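Long-range contacts in amidohydrolase 3 domain-containing protein (Pyrococcus furiosus, PDB 3ICJ), which is a zinc-binding member of the amidohydrolase family that probably hydrolyses carbon-nitrogen bonds other than peptide bonds, its natural substrate being unknown: residues D380-I385 against K421-I426; V444-A449 against V461-A466. All coordinates share one frame; numbering follows the deposited sequence.

Interaction 1 of 2, residues D380-I385 against K421-I426; sequences DQLERI and KTLSSI
Ile426 points CG1 between its own backbone N and carbonyl carbon (chi1 67°), and an extended second torsion carries CD1 across to helix 379-388. Leu382 keeps CG beside its backbone N (chi1 -61°), and its two methyls face Thr422. Ile426 CD1 touches both Leu382 and Ile385. It lies 3.8 Å from Leu382 CD2 and 3.9 Å from Ile385 CG2, and it also rests 3.4 Å from the backbone oxygen Leu382 O. The side chains of Leu382 and Ile426 meet at about a right angle. One turn earlier, Thr422 CG2 sits equally close to both leucine methyls, 3.8 Å from Leu382 CD1 and from Leu382 CD2. The threonine turns its methyl to the leucine, and its OG1 hydrogen-bonds with Glu459 OE2. Leu423 CD2 makes a looser contact, 4.3 Å from Leu382 CD2. The contact is wholly van der Waals. The axes of the two short segments come within 10.3 Å and cross at -30°, and the CA atoms come nearest at Ile385 and Ile426, 7.5 Å apart. Two roughly parallel helices are joined this way beside the parallel sheet. Ile392 of strand 391-394 lies against both Ile385 and Leu423, and Leu359 of helix 352-365 packs on Ile385.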
loop_
_atom_site.group_PDB
_atom_site.type_symbol
_atom_site.label_atom_id
_atom_site.label_comp_id
_atom_site.label_asym_id
_atom_site.label_seq_id
_atom_site.Cartn_x
_atom_site.Cartn_y
_atom_site.Cartn_z
ATOM N N ASP A 380 -26.335 -7.742 -0.270
ATOM C CA ASP A 380 -26.853 -7.776 1.096
ATOM C C ASP A 380 -25.886 -7.225 2.156
ATOM O O ASP A 380 -26.294 -6.980 3.289
ATOM C CB ASP A 380 -27.370 -9.184 1.462
ATOM C CG ASP A 380 -26.257 -10.239 1.541
ATOM O OD1 ASP A 380 -25.354 -10.118 2.386
ATOM O OD2 ASP A 380 -26.310 -11.227 0.788
ATOM N N GLN A 381 -24.617 -7.022 1.796
ATOM C CA GLN A 381 -23.650 -6.468 2.743
ATOM C C GLN A 381 -23.596 -4.948 2.699
ATOM O O GLN A 381 -23.098 -4.317 3.636
ATOM C CB GLN A 381 -22.248 -7.042 2.481
ATOM C CG GLN A 381 -22.105 -8.524 2.839
ATOM C CD GLN A 381 -20.781 -9.102 2.366
ATOM O OE1 GLN A 381 -20.336 -8.823 1.256
ATOM N NE2 GLN A 381 -20.130 -9.868 3.224
ATOM N N LEU A 382 -24.105 -4.372 1.608
ATOM C CA LEU A 382 -24.058 -2.924 1.363
ATOM C C LEU A 382 -24.720 -2.076 2.448
ATOM O O LEU A 382 -24.136 -1.095 2.900
ATOM C CB LEU A 382 -24.683 -2.583 0.006
ATOM C CG LEU A 382 -24.044 -3.189 -1.240
ATOM C CD1 LEU A 382 -24.841 -2.795 -2.483
ATOM C CD2 LEU A 382 -22.584 -2.743 -1.376
ATOM N N GLU A 383 -25.925 -2.463 2.870
ATOM C CA GLU A 383 -26.610 -1.759 3.957
ATOM C C GLU A 383 -25.806 -1.717 5.251
ATOM O O GLU A 383 -25.808 -0.693 5.922
ATOM C CB GLU A 383 -28.010 -2.336 4.226
ATOM C CG GLU A 383 -29.098 -1.816 3.269
ATOM C CD GLU A 383 -29.115 -0.285 3.116
ATOM O OE1 GLU A 383 -29.139 0.436 4.140
ATOM O OE2 GLU A 383 -29.113 0.194 1.959
ATOM N N ARG A 384 -25.127 -2.819 5.587
ATOM C CA ARG A 384 -24.328 -2.902 6.812
ATOM C C ARG A 384 -23.123 -1.972 6.749
ATOM O O ARG A 384 -22.771 -1.362 7.750
ATOM C CB ARG A 384 -23.815 -4.324 7.053
ATOM C CG ARG A 384 -24.872 -5.352 7.388
ATOM C CD ARG A 384 -24.206 -6.666 7.754
ATOM N NE ARG A 384 -23.708 -6.658 9.131
ATOM C CZ ARG A 384 -22.872 -7.564 9.630
ATOM N NH1 ARG A 384 -22.502 -7.498 10.901
ATOM N NH2 ARG A 384 -22.408 -8.541 8.860
ATOM N N ILE A 385 -22.503 -1.884 5.571
ATOM C CA ILE A 385 -21.329 -1.036 5.335
ATOM C C ILE A 385 -21.707 0.436 5.450
ATOM O O ILE A 385 -21.026 1.199 6.131
ATOM C CB ILE A 385 -20.664 -1.377 3.963
ATOM C CG1 ILE A 385 -20.032 -2.774 4.021
ATOM C CG2 ILE A 385 -19.591 -0.350 3.559
ATOM C CD1 ILE A 385 -19.636 -3.345 2.666
ATOM N N LYS A 421 -17.608 2.049 -7.757
ATOM C CA LYS A 421 -18.654 3.066 -7.833
ATOM C C LYS A 421 -19.677 2.884 -6.697
ATOM O O LYS A 421 -20.034 3.849 -6.017
ATOM C CB LYS A 421 -19.317 3.045 -9.219
ATOM C CG LYS A 421 -20.588 3.887 -9.354
ATOM C CD LYS A 421 -20.275 5.366 -9.247
ATOM C CE LYS A 421 -21.467 6.220 -9.648
ATOM N NZ LYS A 421 -21.428 7.512 -8.918
ATOM N N THR A 422 -20.111 1.646 -6.481
ATOM C CA THR A 422 -21.095 1.340 -5.449
ATOM C C THR A 422 -20.549 1.641 -4.053
ATOM O O THR A 422 -21.176 2.378 -3.291
ATOM C CB THR A 422 -21.569 -0.117 -5.547
ATOM O OG1 THR A 422 -22.195 -0.308 -6.808
ATOM C CG2 THR A 422 -22.597 -0.462 -4.455
ATOM N N LEU A 423 -19.377 1.098 -3.734
ATOM C CA LEU A 423 -18.757 1.362 -2.443
ATOM C C LEU A 423 -18.511 2.849 -2.143
ATOM O O LEU A 423 -18.795 3.319 -1.040
ATOM C CB LEU A 423 -17.475 0.529 -2.265
ATOM C CG LEU A 423 -17.590 -1.003 -2.294
ATOM C CD1 LEU A 423 -16.192 -1.610 -2.301
ATOM C CD2 LEU A 423 -18.424 -1.553 -1.137
ATOM N N SER A 424 -18.036 3.601 -3.133
ATOM C CA SER A 424 -17.789 5.028 -2.945
ATOM C C SER A 424 -19.076 5.859 -2.761
ATOM O O SER A 424 -19.046 6.911 -2.124
ATOM C CB SER A 424 -16.942 5.578 -4.090
ATOM O OG SER A 424 -17.672 5.509 -5.300
ATOM N N SER A 425 -20.208 5.363 -3.265
ATOM C CA SER A 425 -21.488 6.042 -3.076
ATOM C C SER A 425 -22.166 5.768 -1.715
ATOM O O SER A 425 -23.085 6.490 -1.332
ATOM C CB SER A 425 -22.446 5.686 -4.218
ATOM O OG SER A 425 -22.922 4.355 -4.055
ATOM N N ILE A 426 -21.733 4.737 -0.988
ATOM C CA ILE A 426 -22.380 4.408 0.302
ATOM C C ILE A 426 -21.516 4.664 1.545
ATOM O O ILE A 426 -22.039 4.674 2.662
ATOM C CB ILE A 426 -22.924 2.946 0.366
ATOM C CG1 ILE A 426 -21.761 1.937 0.332
ATOM C CG2 ILE A 426 -24.016 2.711 -0.719
ATOM C CD1 ILE A 426 -22.120 0.497 0.651
#

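Interaction 2 of 2, residues V444-A449 against V461-A466; sequences VSIDAA and VSREEA
Val461 meets Ala449 just ahead of a capping box that starts helix 463-477, and this joins that helix start to helix 442-451 within the amidohydrolase fold. Val461 N donates to Ala449 O at 3.0 Å. The bond is nearly straight at the hydrogen (171°), with the donor tilted 26° from the carbonyl plane. Val461 CG2 lies between its own backbone N and carbonyl carbon (chi1 of CG1 -65°), and from there it packs 3.9 Å from Ala449 CB. Backbone and side chain of Val461 therefore both hold the same alanine.

Ser462 is the N-cap. Its OG accepts from Glu465 N at 3.2 Å. In return Ser462 N donates to Glu465 OE1 at 2.8 Å. OE1 accepts with its anti lone pair, on the side away from the other carboxylate oxygen. These reciprocal bonds occupy N-H groups at the helix start.

The chain of Arg463 is extended from CG to NE and brings the guanidinium to Ile446; the two side chains cross at about a right angle. Its NE is bonded to Pro501 O, and Trp443 of helix 442-451 also touches the side chain.

Ala466 comes one turn after Arg463. Its small side chain faces helix 442-451 and also touches Phe431 of strand 429-431. The methyl Ala466 CB lies 4.4 Å from Ala449 CB and 4.2 Å from Ile446 CG2, the same isoleucine methyl that lies 3.7 Å from Arg463 NH2.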
loop_
_atom_site.group_PDB
_atom_site.type_symbol
_atom_site.label_atom_id
_atom_site.label_comp_id
_atom_site.label_asym_id
_atom_site.label_seq_id
_atom_site.Cartn_x
_atom_site.Cartn_y
_atom_site.Cartn_z
ATOM N N VAL A 444 -1.771 5.125 -13.460
ATOM C CA VAL A 444 -2.032 3.791 -13.984
ATOM C C VAL A 444 -3.244 3.174 -13.254
ATOM O O VAL A 444 -4.058 2.502 -13.876
ATOM C CB VAL A 444 -0.724 2.902 -13.911
ATOM C CG1 VAL A 444 -0.986 1.438 -14.239
ATOM C CG2 VAL A 444 0.364 3.461 -14.845
ATOM N N SER A 445 -3.381 3.431 -11.949
ATOM C CA SER A 445 -4.558 2.999 -11.193
ATOM C C SER A 445 -5.819 3.847 -11.466
ATOM O O SER A 445 -6.928 3.333 -11.401
ATOM C CB SER A 445 -4.282 2.964 -9.679
ATOM O OG SER A 445 -3.482 1.844 -9.340
ATOM N N ILE A 446 -5.640 5.140 -11.743
ATOM C CA ILE A 446 -6.743 6.030 -12.131
ATOM C C ILE A 446 -7.381 5.554 -13.454
ATOM O O ILE A 446 -8.618 5.491 -13.572
ATOM C CB ILE A 446 -6.260 7.509 -12.225
ATOM C CG1 ILE A 446 -6.137 8.105 -10.822
ATOM C CG2 ILE A 446 -7.241 8.404 -13.042
ATOM C CD1 ILE A 446 -5.299 9.301 -10.817
ATOM N N ASP A 447 -6.525 5.210 -14.420
ATOM C CA ASP A 447 -6.927 4.663 -15.721
ATOM C C ASP A 447 -7.801 3.424 -15.553
ATOM O O ASP A 447 -8.817 3.268 -16.229
ATOM C CB ASP A 447 -5.669 4.292 -16.511
ATOM C CG ASP A 447 -5.907 4.229 -17.995
ATOM O OD1 ASP A 447 -5.573 5.223 -18.684
ATOM O OD2 ASP A 447 -6.420 3.194 -18.474
ATOM N N ALA A 448 -7.378 2.543 -14.649
ATOM C CA ALA A 448 -8.120 1.327 -14.311
ATOM C C ALA A 448 -9.520 1.605 -13.728
ATOM O O ALA A 448 -10.513 0.970 -14.111
ATOM C CB ALA A 448 -7.299 0.480 -13.341
ATOM N N ALA A 449 -9.597 2.555 -12.803
ATOM C CA ALA A 449 -10.861 2.869 -12.114
ATOM C C ALA A 449 -11.901 3.520 -13.032
ATOM O O ALA A 449 -13.122 3.383 -12.841
ATOM C CB ALA A 449 -10.578 3.779 -10.921
ATOM N N VAL A 461 -15.798 4.516 -12.216
ATOM C CA VAL A 461 -16.011 5.865 -11.687
ATOM C C VAL A 461 -15.557 6.864 -12.754
ATOM O O VAL A 461 -14.794 6.500 -13.650
ATOM C CB VAL A 461 -15.269 6.102 -10.320
ATOM C CG1 VAL A 461 -15.844 5.214 -9.210
ATOM C CG2 VAL A 461 -13.766 5.896 -10.453
ATOM N N SER A 462 -16.021 8.110 -12.664
ATOM C CA SER A 462 -15.610 9.166 -13.592
ATOM C C SER A 462 -14.182 9.599 -13.253
ATOM O O SER A 462 -13.661 9.258 -12.181
ATOM C CB SER A 462 -16.582 10.363 -13.522
ATOM O OG SER A 462 -16.391 11.072 -12.281
ATOM N N ARG A 463 -13.525 10.313 -14.172
ATOM C CA ARG A 463 -12.163 10.812 -13.902
ATOM C C ARG A 463 -12.091 11.720 -12.659
ATOM O O ARG A 463 -11.163 11.587 -11.850
ATOM C CB ARG A 463 -11.555 11.486 -15.133
ATOM C CG ARG A 463 -10.033 11.612 -15.041
ATOM C CD ARG A 463 -9.433 11.745 -16.424
ATOM N NE ARG A 463 -8.108 12.350 -16.358
ATOM C CZ ARG A 463 -6.969 11.673 -16.247
ATOM N NH1 ARG A 463 -5.812 12.324 -16.187
ATOM N NH2 ARG A 463 -6.985 10.346 -16.212
ATOM N N GLU A 464 -13.090 12.596 -12.504
ATOM C CA GLU A 464 -13.233 13.475 -11.326
ATOM C C GLU A 464 -13.310 12.674 -10.031
ATOM O O GLU A 464 -12.651 12.998 -9.044
ATOM C CB GLU A 464 -14.516 14.311 -11.418
ATOM C CG GLU A 464 -14.594 15.304 -12.562
ATOM C CD GLU A 464 -15.959 15.958 -12.640
ATOM O OE1 GLU A 464 -16.821 15.623 -11.802
ATOM O OE2 GLU A 464 -16.171 16.812 -13.525
ATOM N N GLU A 465 -14.145 11.629 -10.043
ATOM C CA GLU A 465 -14.358 10.809 -8.860
ATOM C C GLU A 465 -13.074 10.078 -8.507
ATOM O O GLU A 465 -12.707 10.036 -7.343
ATOM C CB GLU A 465 -15.503 9.801 -9.056
ATOM C CG GLU A 465 -16.914 10.415 -9.070
ATOM C CD GLU A 465 -17.997 9.416 -9.513
ATOM O OE1 GLU A 465 -17.802 8.701 -10.523
ATOM O OE2 GLU A 465 -19.056 9.351 -8.858
ATOM N N ALA A 466 -12.397 9.508 -9.513
ATOM C CA ALA A 466 -11.141 8.769 -9.288
ATOM C C ALA A 466 -10.061 9.656 -8.664
ATOM O O ALA A 466 -9.350 9.224 -7.756
ATOM C CB ALA A 466 -10.636 8.132 -10.581
#

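The two contacts follow one another along the chain, with centres about 19 Å apart, yet their second segments touch directly. Lys421 NZ of interaction 1 forms a salt bridge with Glu465 OE2 of interaction 2 at 3.0 Å. Beside it, Lys421 CA packs 3.8 Å from Val461 CG1. Glu465 therefore serves both its own helix cap and helix 420-426. Glu459, in the loop just before 461-466, pairs with the backbone of Lys421 and hydrogen-bonds with Thr422 OG1. In interaction 1 the side chain of Leu423 is about 9 Å from that of His373, a zinc ligand. Interaction 2 is structural packing away from the zinc ligands.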